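Local coordinates for DNA-binding protein (Silicibacter pomeroyi, PDB 3EUS) that probably binds DNA through a helix-turn-helix domain of the Cro/C1 (XRE) type, and is seen here as a dimer of all-helical subunits, at residues 61-66 with 70-75; 37-42 with 56-61; 12-17 with 77-82; 17-22 with 45-50. All blocks are in the same frame, centred on the assembly; numbering follows the deposited sequence.

Contact 1 of 4, residues 61-66 with 70-75; sequences KWMAAC and DVVSEI
Met63 carries this contact from helix 56-65 against the start of helix 72-81, where Val71, Val72 and Ile75 receive it. Its CB lies 3.8 Å from CG2 of Val72, and CG keeps to the same methyl; the two side chains run antiparallel past one another here. The chain then curls: bends at chi2 (-55°) and chi3 (-60°) turn CE toward the facing helix, onto Val71 and Ile75. There CE stands 3.8 Å from Val71 CG2, the two side chains crossing at about a right angle, and 3.7 Å from Ile75 CD1, which it meets tip to tip. One flexible side chain thus touches three branched ones, with its root on Val72 and its end against both Val71 and Ile75. The meeting is wholly apolar and mostly buried, and together the two segments bury 133 Å², both sides summed. Ala22 of helix 10-25 also packs on Met63, while Phe59, one turn earlier on the methionine's own helix, rests on Val72. Beyond Val72 the second subunit begins, with Val76 of that chain against the valine. Helices 56-65 and 72-81, joined by a short connection, are the fourth and fifth of the five-helix bundle, as in Cro/C1-type helix-turn-helix domains, and here the last helix also faces the partner subunit of the dimer.

Contact 2 of 4, residues 37-42 with 56-61; sequences LDKPQS and VIEFAK
Glu58, near the beginning of helix 56-65, is linked to Lys39 through a water molecule. Its OE2 lies 4.4 Å from Lys39 NZ, beyond a direct salt bridge, and the water closes the interval: it accepts from NZ at 2.7 Å and donates to OE2 at 2.7 Å. The same carboxylate oxygen has its direct ionic partner in Arg52, while the lysine also makes a cation-pi contact with Phe43, so the bridge ties together two groups that each have a further partner. Lys39 belongs to the connection between helix 30-36 and helix 41-48, the turn of the helix-turn-helix motif; a Schellman motif with Asp38 at positive phi ends the first of these helices. One residue along, Phe59 turns to the interior, onto Leu15 and Leu19. At Lys61 the helix meets the connection again, now through Leu37. The leucine CD2 reaches the helix backbone, 3.5 Å from Lys61 O, and lies 4.1 Å from Lys61 CB. With chi1 at -70° and the chain extended beyond CG, the lysine carries its amine away from Leu37, and its side chain packs on Glu11 of the second subunit.

Contact 3 of 4, residues 12-17 with 77-82; sequences HVYLCQ and ATIAEG
Tyr14 lays the phenol end of its ring across Thr78, the two side chains crossing at about a right angle. This is the meeting of the first and last helices of the five-helix domain, 10-25 and 72-81, which run nearly antiparallel: the short segments make an angle of 170° with their axes 10.2 Å apart. A chi1 of 173°, which sets CG opposite the backbone N, carries the tyrosine ring over to the facing helix. Its OH comes to 3.4 Å from Thr78 CB, and its CZ to 3.5 Å from the Thr78 methyl, CG2, which approaches the ring obliquely. Polar ends are served elsewhere. The threonine OG1 bonds back to the carbonyl of Glu74, one turn earlier on its own helix, and the tyrosine OH bonds to Arg18 NH1; since Arg18 also forms a salt bridge with Glu74, hydroxyls and charges form a linked group beside the apolar contact. Nearer the root of the ring, Ile79 comes in at the edge, its CG1 3.7 Å from Tyr14 CD2. A leucine in place of Tyr14 would probably lose the cover over Thr78 and leave Arg18 NH1 without its phenol partner. Past the tyrosine the interface runs on into the dimer: Leu15 touches Ile57 of the second subunit and Ile79 touches Ala60 of that chain. Between these two residues the approach is looser, with the end of the isoleucine, CD1, resting 4.2 Å from Leu15 CB.

Contact 4 of 4, residues 17-22 with 45-50; sequences QRLRQA and AKVETR
Arg20 and Glu48 have opposite charges but do not face each other with them: their side chains pass at a slant, and the guanidinium and carboxylate planes stand 80° apart. The carboxylate is directed at the base of the arginine, with OE2 of Glu48 3.4 Å from Arg20 CA and 3.8 Å from its CB. Meanwhile the arginine, anti at chi1 (174°) and bent at chi3 (40°), runs toward the glutamate backbone, where NH1 comes to 3.5 Å from Glu48 O; it stays 4.8 Å from OE1, beyond a salt bridge. A water lies in the guanidinium plane at its edge and accepts only a weak bond from NH1. The ionic mate of the glutamate is Arg23, which binds OE2, while Gln30 donates to OE1. One residue earlier on each helix, Leu19 and Val47 cross at about a right angle, CD1 of the leucine 3.6 Å from CG1 of the valine. These pairs fasten helix 41-48, which holds the place of the recognition helix in the helix-turn-helix motif, onto helix 10-25. Helix 41-48 ends in a Schellman motif with Arg50 at positive phi, and Ala45 O takes two bonds from Thr49, from N and from OG1 (2.8 Å), on opposite faces of its plane. Were Glu48 an alanine, Arg23 would probably lose its countercharge and Gln30 its acceptor, and the flank of Arg20 would be uncovered. A buried carboxylate held by an arginine and an amide is likely to stay ionised, so the junction pairs an apolar contact, Leu19 on Val47, with a charge compensated from within the chain.

In the fold
Contacts 1 and 4, 12 Å apart between centres, are joined by Trp62, whose NE1 probably bonds to Leu19 O at 3.1 Å, and by the salt bridge from Arg18 NH2 to Glu74 OE1 at 3.0 Å. Phe59 of contact 2 reaches all three others: it packs on Val72 and Ile75 of contact 1, on Leu15 of contact 3 and on Leu19 of contact 4. Contact 3 closes the longest loop, with the others nested inside it. Contacts 2 and 3 lie on opposite sides of the chain's centre, their centres about 18 Å apart. Contacts 1 to 3 reach the second subunit, whereas contact 4, nearest the centre, fixes the probable DNA-reading helix within one chain.

Contact 1 of 4, residues 61-66 with 70-75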
# COMPACT_ATOMS: atom_id res chain seq x y z
N LYS A 61 -6.92 1.44 5.52
CA LYS A 61 -8.21 1.89 5.97
C LYS A 61 -9.32 1.59 4.94
O LYS A 61 -10.45 1.25 5.29
CB LYS A 61 -8.14 3.38 6.29
CG LYS A 61 -7.28 3.73 7.58
CD LYS A 61 -7.10 5.24 7.67
CE LYS A 61 -6.32 5.67 8.95
NZ LYS A 61 -6.22 7.17 9.14
N TRP A 62 -9.01 1.79 3.69
CA TRP A 62 -9.97 1.53 2.55
C TRP A 62 -10.36 0.05 2.59
O TRP A 62 -11.53 -0.31 2.53
CB TRP A 62 -9.26 1.83 1.24
CG TRP A 62 -10.07 1.70 -0.04
CD1 TRP A 62 -10.55 0.56 -0.61
CD2 TRP A 62 -10.32 2.75 -0.98
NE1 TRP A 62 -11.14 0.84 -1.83
CE2 TRP A 62 -11.03 2.18 -2.07
CE3 TRP A 62 -10.07 4.11 -0.99
CZ2 TRP A 62 -11.47 2.94 -3.15
CZ3 TRP A 62 -10.47 4.85 -2.07
CH2 TRP A 62 -11.18 4.25 -3.14
N MET A 63 -9.36 -0.83 2.66
CA MET A 63 -9.65 -2.25 2.62
C MET A 63 -10.44 -2.71 3.84
O MET A 63 -11.34 -3.49 3.71
CB MET A 63 -8.35 -3.07 2.41
CG MET A 63 -7.74 -2.83 1.00
SD MET A 63 -8.77 -3.10 -0.47
CE MET A 63 -9.19 -4.85 -0.30
N ALA A 64 -10.11 -2.18 5.01
CA ALA A 64 -10.89 -2.46 6.20
C ALA A 64 -12.31 -1.96 6.12
O ALA A 64 -13.23 -2.65 6.60
CB ALA A 64 -10.21 -1.81 7.49
N ALA A 65 -12.50 -0.79 5.56
CA ALA A 65 -13.87 -0.22 5.38
C ALA A 65 -14.69 -1.03 4.40
O ALA A 65 -15.92 -1.02 4.47
CB ALA A 65 -13.82 1.27 4.94
N CYS A 66 -14.02 -1.75 3.50
CA CYS A 66 -14.68 -2.63 2.53
C CYS A 66 -14.71 -4.05 3.01
O CYS A 66 -15.12 -4.91 2.26
CB CYS A 66 -13.94 -2.59 1.20
SG CYS A 66 -13.97 -0.97 0.31
N ASP A 70 -9.04 -9.61 4.25
CA ASP A 70 -8.72 -11.00 3.80
C ASP A 70 -8.03 -11.15 2.41
O ASP A 70 -7.29 -12.15 2.21
CB ASP A 70 -9.93 -11.92 3.87
CG ASP A 70 -11.08 -11.48 2.97
OD1 ASP A 70 -11.13 -10.31 2.52
OD2 ASP A 70 -11.99 -12.32 2.74
N VAL A 71 -8.27 -10.21 1.50
CA VAL A 71 -7.66 -10.24 0.17
C VAL A 71 -6.45 -9.31 0.00
O VAL A 71 -5.83 -9.26 -1.08
CB VAL A 71 -8.69 -10.01 -0.97
CG1 VAL A 71 -9.74 -11.12 -0.96
CG2 VAL A 71 -9.31 -8.60 -0.92
N VAL A 72 -6.05 -8.67 1.09
CA VAL A 72 -4.88 -7.78 1.08
C VAL A 72 -3.63 -8.56 0.59
O VAL A 72 -2.90 -8.09 -0.28
CB VAL A 72 -4.67 -7.10 2.47
CG1 VAL A 72 -3.27 -6.48 2.60
CG2 VAL A 72 -5.75 -5.88 2.68
N SER A 73 -3.39 -9.76 1.16
CA SER A 73 -2.17 -10.50 0.83
C SER A 73 -2.12 -10.80 -0.69
O SER A 73 -1.09 -10.66 -1.34
CB SER A 73 -2.08 -11.77 1.69
OG SER A 73 -0.96 -12.47 1.32
N GLU A 74 -3.24 -11.21 -1.25
CA GLU A 74 -3.35 -11.51 -2.67
C GLU A 74 -3.09 -10.29 -3.54
O GLU A 74 -2.36 -10.40 -4.50
CB GLU A 74 -4.74 -12.02 -2.94
CG GLU A 74 -5.08 -12.56 -4.35
CD GLU A 74 -6.60 -12.87 -4.41
OE1 GLU A 74 -7.42 -12.00 -4.83
OE2 GLU A 74 -6.99 -13.98 -3.99
N ILE A 75 -3.72 -9.17 -3.21
CA ILE A 75 -3.53 -7.89 -3.95
C ILE A 75 -2.02 -7.50 -3.99
O ILE A 75 -1.44 -7.30 -5.06
CB ILE A 75 -4.37 -6.79 -3.33
CG1 ILE A 75 -5.88 -7.12 -3.51
CG2 ILE A 75 -3.98 -5.39 -3.95
CD1 ILE A 75 -6.82 -6.23 -2.72

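Contact 2 of 4, residues 37-42 with 56-61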
# COMPACT_ATOMS: atom_id res chain seq x y z
N LEU A 37 -14.69 6.45 5.48
CA LEU A 37 -13.31 6.86 5.58
C LEU A 37 -13.17 8.30 6.05
O LEU A 37 -12.03 8.77 6.11
CB LEU A 37 -12.63 6.72 4.22
CG LEU A 37 -12.53 5.31 3.68
CD1 LEU A 37 -11.93 5.37 2.22
CD2 LEU A 37 -11.71 4.44 4.62
N ASP A 38 -14.29 8.96 6.38
CA ASP A 38 -14.34 10.37 6.77
C ASP A 38 -13.68 11.29 5.71
O ASP A 38 -12.94 12.26 6.03
CB ASP A 38 -13.74 10.55 8.16
CG ASP A 38 -14.17 11.85 8.83
OD1 ASP A 38 -15.33 12.29 8.67
OD2 ASP A 38 -13.30 12.43 9.53
N LYS A 39 -14.02 10.97 4.47
CA LYS A 39 -13.52 11.63 3.27
C LYS A 39 -14.66 12.12 2.45
O LYS A 39 -15.80 11.62 2.57
CB LYS A 39 -12.72 10.63 2.43
CG LYS A 39 -11.41 10.24 3.04
CD LYS A 39 -10.42 11.37 2.95
CE LYS A 39 -9.01 10.92 3.26
NZ LYS A 39 -7.97 11.83 2.67
N PRO A 40 -14.37 13.10 1.54
CA PRO A 40 -15.35 13.53 0.57
C PRO A 40 -15.48 12.48 -0.53
O PRO A 40 -14.54 11.75 -0.75
CB PRO A 40 -14.75 14.82 -0.00
CG PRO A 40 -13.27 14.72 0.25
CD PRO A 40 -13.07 13.79 1.40
N GLN A 41 -16.63 12.40 -1.18
CA GLN A 41 -16.84 11.41 -2.25
C GLN A 41 -15.73 11.46 -3.31
O GLN A 41 -15.33 10.41 -3.86
CB GLN A 41 -18.22 11.61 -2.85
CG GLN A 41 -18.54 10.76 -4.06
CD GLN A 41 -19.92 11.06 -4.67
OE1 GLN A 41 -20.88 11.40 -3.97
NE2 GLN A 41 -20.01 10.92 -5.99
N SER A 42 -15.27 12.68 -3.61
CA SER A 42 -14.20 12.93 -4.59
C SER A 42 -12.91 12.17 -4.31
O SER A 42 -12.20 11.79 -5.23
CB SER A 42 -13.92 14.44 -4.72
OG SER A 42 -13.27 14.97 -3.57
N VAL A 56 0.06 3.54 2.01
CA VAL A 56 -0.23 2.24 2.64
C VAL A 56 -1.29 2.36 3.73
O VAL A 56 -2.12 1.47 3.90
CB VAL A 56 1.05 1.55 3.20
CG1 VAL A 56 0.67 0.24 4.02
CG2 VAL A 56 1.95 1.23 2.04
N ILE A 57 -1.25 3.46 4.51
CA ILE A 57 -2.12 3.61 5.64
C ILE A 57 -3.55 3.84 5.08
O ILE A 57 -4.53 3.23 5.59
CB ILE A 57 -1.69 4.79 6.55
CG1 ILE A 57 -0.42 4.50 7.38
CG2 ILE A 57 -2.81 5.13 7.50
CD1 ILE A 57 0.38 3.38 6.98
N GLU A 58 -3.65 4.66 4.02
CA GLU A 58 -4.95 4.93 3.36
C GLU A 58 -5.47 3.58 2.77
O GLU A 58 -6.65 3.29 2.85
CB GLU A 58 -4.80 6.00 2.29
CG GLU A 58 -4.45 7.37 2.84
CD GLU A 58 -4.00 8.39 1.80
OE1 GLU A 58 -3.54 8.01 0.74
OE2 GLU A 58 -4.17 9.62 2.02
N PHE A 59 -4.58 2.77 2.18
CA PHE A 59 -4.97 1.47 1.65
C PHE A 59 -5.53 0.58 2.74
O PHE A 59 -6.55 -0.10 2.55
CB PHE A 59 -3.75 0.85 0.95
CG PHE A 59 -3.90 -0.55 0.55
CD1 PHE A 59 -4.71 -0.90 -0.52
CD2 PHE A 59 -3.11 -1.57 1.14
CE1 PHE A 59 -4.80 -2.18 -0.94
CE2 PHE A 59 -3.25 -2.93 0.71
CZ PHE A 59 -4.11 -3.22 -0.33
N ALA A 60 -4.82 0.47 3.86
CA ALA A 60 -5.29 -0.32 4.98
C ALA A 60 -6.69 0.12 5.38
O ALA A 60 -7.58 -0.72 5.60
CB ALA A 60 -4.25 -0.21 6.20
N LYS A 61 -6.92 1.44 5.52
CA LYS A 61 -8.21 1.89 5.97
C LYS A 61 -9.32 1.59 4.94
O LYS A 61 -10.45 1.25 5.29
CB LYS A 61 -8.14 3.38 6.29
CG LYS A 61 -7.28 3.73 7.58
CD LYS A 61 -7.10 5.24 7.67
CE LYS A 61 -6.32 5.67 8.95
NZ LYS A 61 -6.22 7.17 9.14
O HOH W 1 -5.95 10.48 3.83

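Contact 3 of 4, residues 12-17 with 77-82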
# COMPACT_ATOMS: atom_id res chain seq x y z
N HIS A 12 -0.59 0.02 -11.04
CA HIS A 12 -1.58 1.02 -10.59
C HIS A 12 -2.96 0.71 -11.12
O HIS A 12 -3.95 0.82 -10.39
CB HIS A 12 -1.24 2.38 -11.14
CG HIS A 12 0.00 2.93 -10.56
ND1 HIS A 12 1.22 2.83 -11.19
CD2 HIS A 12 0.23 3.57 -9.39
CE1 HIS A 12 2.15 3.38 -10.43
NE2 HIS A 12 1.57 3.83 -9.33
N VAL A 13 -3.01 0.34 -12.38
CA VAL A 13 -4.29 0.03 -13.01
C VAL A 13 -4.93 -1.17 -12.27
O VAL A 13 -6.10 -1.16 -11.90
CB VAL A 13 -4.08 -0.23 -14.52
CG1 VAL A 13 -5.20 -1.06 -15.14
CG2 VAL A 13 -3.88 1.06 -15.26
N TYR A 14 -4.13 -2.18 -12.01
CA TYR A 14 -4.59 -3.36 -11.21
C TYR A 14 -5.03 -2.97 -9.80
O TYR A 14 -6.07 -3.39 -9.33
CB TYR A 14 -3.51 -4.42 -11.16
CG TYR A 14 -3.81 -5.57 -10.26
CD1 TYR A 14 -4.70 -6.56 -10.66
CD2 TYR A 14 -3.23 -5.67 -9.03
CE1 TYR A 14 -4.99 -7.62 -9.84
CE2 TYR A 14 -3.53 -6.70 -8.21
CZ TYR A 14 -4.39 -7.67 -8.62
OH TYR A 14 -4.68 -8.72 -7.79
N LEU A 15 -4.23 -2.19 -9.10
CA LEU A 15 -4.54 -1.83 -7.74
C LEU A 15 -5.89 -1.12 -7.74
O LEU A 15 -6.78 -1.42 -6.94
CB LEU A 15 -3.47 -0.90 -7.18
CG LEU A 15 -3.78 -0.25 -5.85
CD1 LEU A 15 -4.12 -1.29 -4.72
CD2 LEU A 15 -2.60 0.66 -5.41
N CYS A 16 -6.07 -0.25 -8.73
CA CYS A 16 -7.27 0.55 -8.77
C CYS A 16 -8.46 -0.32 -9.02
O CYS A 16 -9.51 -0.08 -8.44
CB CYS A 16 -7.15 1.65 -9.78
SG CYS A 16 -6.13 2.96 -9.02
N GLN A 17 -8.30 -1.31 -9.90
CA GLN A 17 -9.36 -2.26 -10.15
C GLN A 17 -9.75 -2.97 -8.84
O GLN A 17 -10.94 -3.16 -8.54
CB GLN A 17 -8.89 -3.27 -11.26
CG GLN A 17 -9.74 -4.46 -11.42
CD GLN A 17 -11.17 -4.16 -11.72
OE1 GLN A 17 -12.07 -4.99 -11.41
NE2 GLN A 17 -11.43 -3.03 -12.38
N ALA A 77 0.73 -9.35 -3.19
CA ALA A 77 1.58 -10.33 -3.86
C ALA A 77 1.46 -10.23 -5.38
O ALA A 77 2.45 -10.42 -6.09
CB ALA A 77 1.22 -11.80 -3.41
N THR A 78 0.24 -10.01 -5.87
CA THR A 78 0.00 -9.92 -7.33
C THR A 78 0.72 -8.69 -7.88
O THR A 78 1.41 -8.76 -8.94
CB THR A 78 -1.52 -9.94 -7.65
OG1 THR A 78 -2.08 -11.14 -7.12
CG2 THR A 78 -1.79 -9.97 -9.16
N ILE A 79 0.59 -7.56 -7.16
CA ILE A 79 1.33 -6.35 -7.55
C ILE A 79 2.82 -6.65 -7.59
O ILE A 79 3.47 -6.31 -8.61
CB ILE A 79 1.03 -5.14 -6.65
CG1 ILE A 79 -0.42 -4.65 -6.87
CG2 ILE A 79 2.06 -4.02 -6.91
CD1 ILE A 79 -0.93 -3.88 -5.76
N ALA A 80 3.35 -7.34 -6.55
CA ALA A 80 4.79 -7.59 -6.38
C ALA A 80 5.41 -8.42 -7.51
O ALA A 80 6.54 -8.14 -7.95
CB ALA A 80 5.12 -8.25 -4.98
N GLU A 81 4.66 -9.39 -7.99
CA GLU A 81 5.13 -10.32 -8.98
C GLU A 81 5.17 -9.73 -10.41
O GLU A 81 5.80 -10.28 -11.28
CB GLU A 81 4.22 -11.52 -8.94
CG GLU A 81 4.78 -12.81 -9.48
CD GLU A 81 4.63 -13.94 -8.45
OE1 GLU A 81 3.69 -13.89 -7.62
OE2 GLU A 81 5.49 -14.81 -8.46
N GLY A 82 4.52 -8.60 -10.64
CA GLY A 82 4.49 -8.03 -11.99
C GLY A 82 3.58 -8.81 -12.92
O GLY A 82 3.72 -8.74 -14.15

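Contact 4 of 4, residues 17-22 with 45-50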
# COMPACT_ATOMS: atom_id res chain seq x y z
N GLN A 17 -8.30 -1.31 -9.90
CA GLN A 17 -9.36 -2.26 -10.15
C GLN A 17 -9.75 -2.97 -8.84
O GLN A 17 -10.94 -3.16 -8.54
CB GLN A 17 -8.89 -3.27 -11.26
CG GLN A 17 -9.74 -4.46 -11.42
CD GLN A 17 -11.17 -4.16 -11.72
OE1 GLN A 17 -12.07 -4.99 -11.41
NE2 GLN A 17 -11.43 -3.03 -12.38
N ARG A 18 -8.76 -3.43 -8.11
CA ARG A 18 -9.02 -4.13 -6.82
C ARG A 18 -9.63 -3.21 -5.78
O ARG A 18 -10.49 -3.67 -5.02
CB ARG A 18 -7.76 -4.76 -6.23
CG ARG A 18 -7.14 -5.87 -7.02
CD ARG A 18 -8.18 -6.99 -7.43
NE ARG A 18 -8.68 -7.66 -6.23
CZ ARG A 18 -8.19 -8.82 -5.74
NH1 ARG A 18 -7.16 -9.42 -6.30
NH2 ARG A 18 -8.78 -9.38 -4.69
N LEU A 19 -9.24 -1.94 -5.75
CA LEU A 19 -9.84 -0.99 -4.78
C LEU A 19 -11.32 -0.84 -5.08
O LEU A 19 -12.21 -0.92 -4.20
CB LEU A 19 -9.15 0.32 -4.86
CG LEU A 19 -7.77 0.35 -4.22
CD1 LEU A 19 -7.14 1.72 -4.53
CD2 LEU A 19 -7.91 0.09 -2.74
N ARG A 20 -11.61 -0.65 -6.36
CA ARG A 20 -13.00 -0.48 -6.77
C ARG A 20 -13.78 -1.76 -6.53
O ARG A 20 -14.93 -1.71 -6.09
CB ARG A 20 -13.10 -0.05 -8.27
CG ARG A 20 -14.51 0.01 -8.80
CD ARG A 20 -14.59 0.40 -10.33
NE ARG A 20 -13.54 -0.23 -11.14
CZ ARG A 20 -12.44 0.41 -11.57
NH1 ARG A 20 -12.28 1.74 -11.37
NH2 ARG A 20 -11.53 -0.24 -12.30
N GLN A 21 -13.22 -2.91 -6.88
CA GLN A 21 -13.97 -4.16 -6.75
C GLN A 21 -14.22 -4.50 -5.27
O GLN A 21 -15.32 -4.98 -4.93
CB GLN A 21 -13.26 -5.30 -7.51
CG GLN A 21 -14.21 -6.32 -8.22
CD GLN A 21 -15.34 -5.71 -9.04
OE1 GLN A 21 -15.12 -5.00 -10.06
NE2 GLN A 21 -16.59 -5.98 -8.62
N ALA A 22 -13.26 -4.18 -4.38
CA ALA A 22 -13.52 -4.31 -2.95
C ALA A 22 -14.74 -3.48 -2.53
O ALA A 22 -15.60 -3.95 -1.76
CB ALA A 22 -12.24 -3.95 -2.09
N ALA A 45 -13.65 8.64 -5.75
CA ALA A 45 -13.66 8.73 -7.23
C ALA A 45 -12.25 8.93 -7.78
O ALA A 45 -11.85 8.27 -8.77
CB ALA A 45 -14.59 9.85 -7.72
N LYS A 46 -11.51 9.84 -7.18
CA LYS A 46 -10.19 10.16 -7.66
C LYS A 46 -9.21 9.02 -7.50
O LYS A 46 -8.42 8.73 -8.41
CB LYS A 46 -9.63 11.43 -7.02
CG LYS A 46 -10.25 12.68 -7.59
CD LYS A 46 -9.82 13.93 -6.82
CE LYS A 46 -10.25 15.20 -7.54
NZ LYS A 46 -9.51 16.38 -7.06
N VAL A 47 -9.24 8.34 -6.35
CA VAL A 47 -8.36 7.20 -6.20
C VAL A 47 -8.65 6.11 -7.26
O VAL A 47 -7.72 5.52 -7.83
CB VAL A 47 -8.48 6.64 -4.75
CG1 VAL A 47 -7.93 5.21 -4.65
CG2 VAL A 47 -7.79 7.62 -3.74
N GLU A 48 -9.91 5.80 -7.46
CA GLU A 48 -10.32 4.75 -8.40
C GLU A 48 -9.98 5.00 -9.88
O GLU A 48 -9.76 4.04 -10.65
CB GLU A 48 -11.81 4.47 -8.24
CG GLU A 48 -12.08 3.86 -6.81
CD GLU A 48 -13.50 3.36 -6.65
OE1 GLU A 48 -14.32 3.70 -7.51
OE2 GLU A 48 -13.82 2.63 -5.69
N THR A 49 -9.95 6.27 -10.27
CA THR A 49 -9.66 6.66 -11.63
C THR A 49 -8.24 7.21 -11.79
O THR A 49 -7.93 7.87 -12.78
CB THR A 49 -10.72 7.66 -12.08
OG1 THR A 49 -10.70 8.83 -11.26
CG2 THR A 49 -12.08 7.02 -11.98
N ARG A 50 -7.38 6.94 -10.79
CA ARG A 50 -5.95 7.16 -10.87
C ARG A 50 -5.66 8.67 -10.95
O ARG A 50 -4.76 9.13 -11.67
CB ARG A 50 -5.38 6.37 -12.07
CG ARG A 50 -5.61 4.85 -11.90
CD ARG A 50 -5.37 4.00 -13.10
NE ARG A 50 -6.14 4.40 -14.24
CZ ARG A 50 -5.68 5.11 -15.26
NH1 ARG A 50 -4.39 5.44 -15.33
NH2 ARG A 50 -6.52 5.47 -16.22
O HOH W 2 -9.20 2.48 -12.42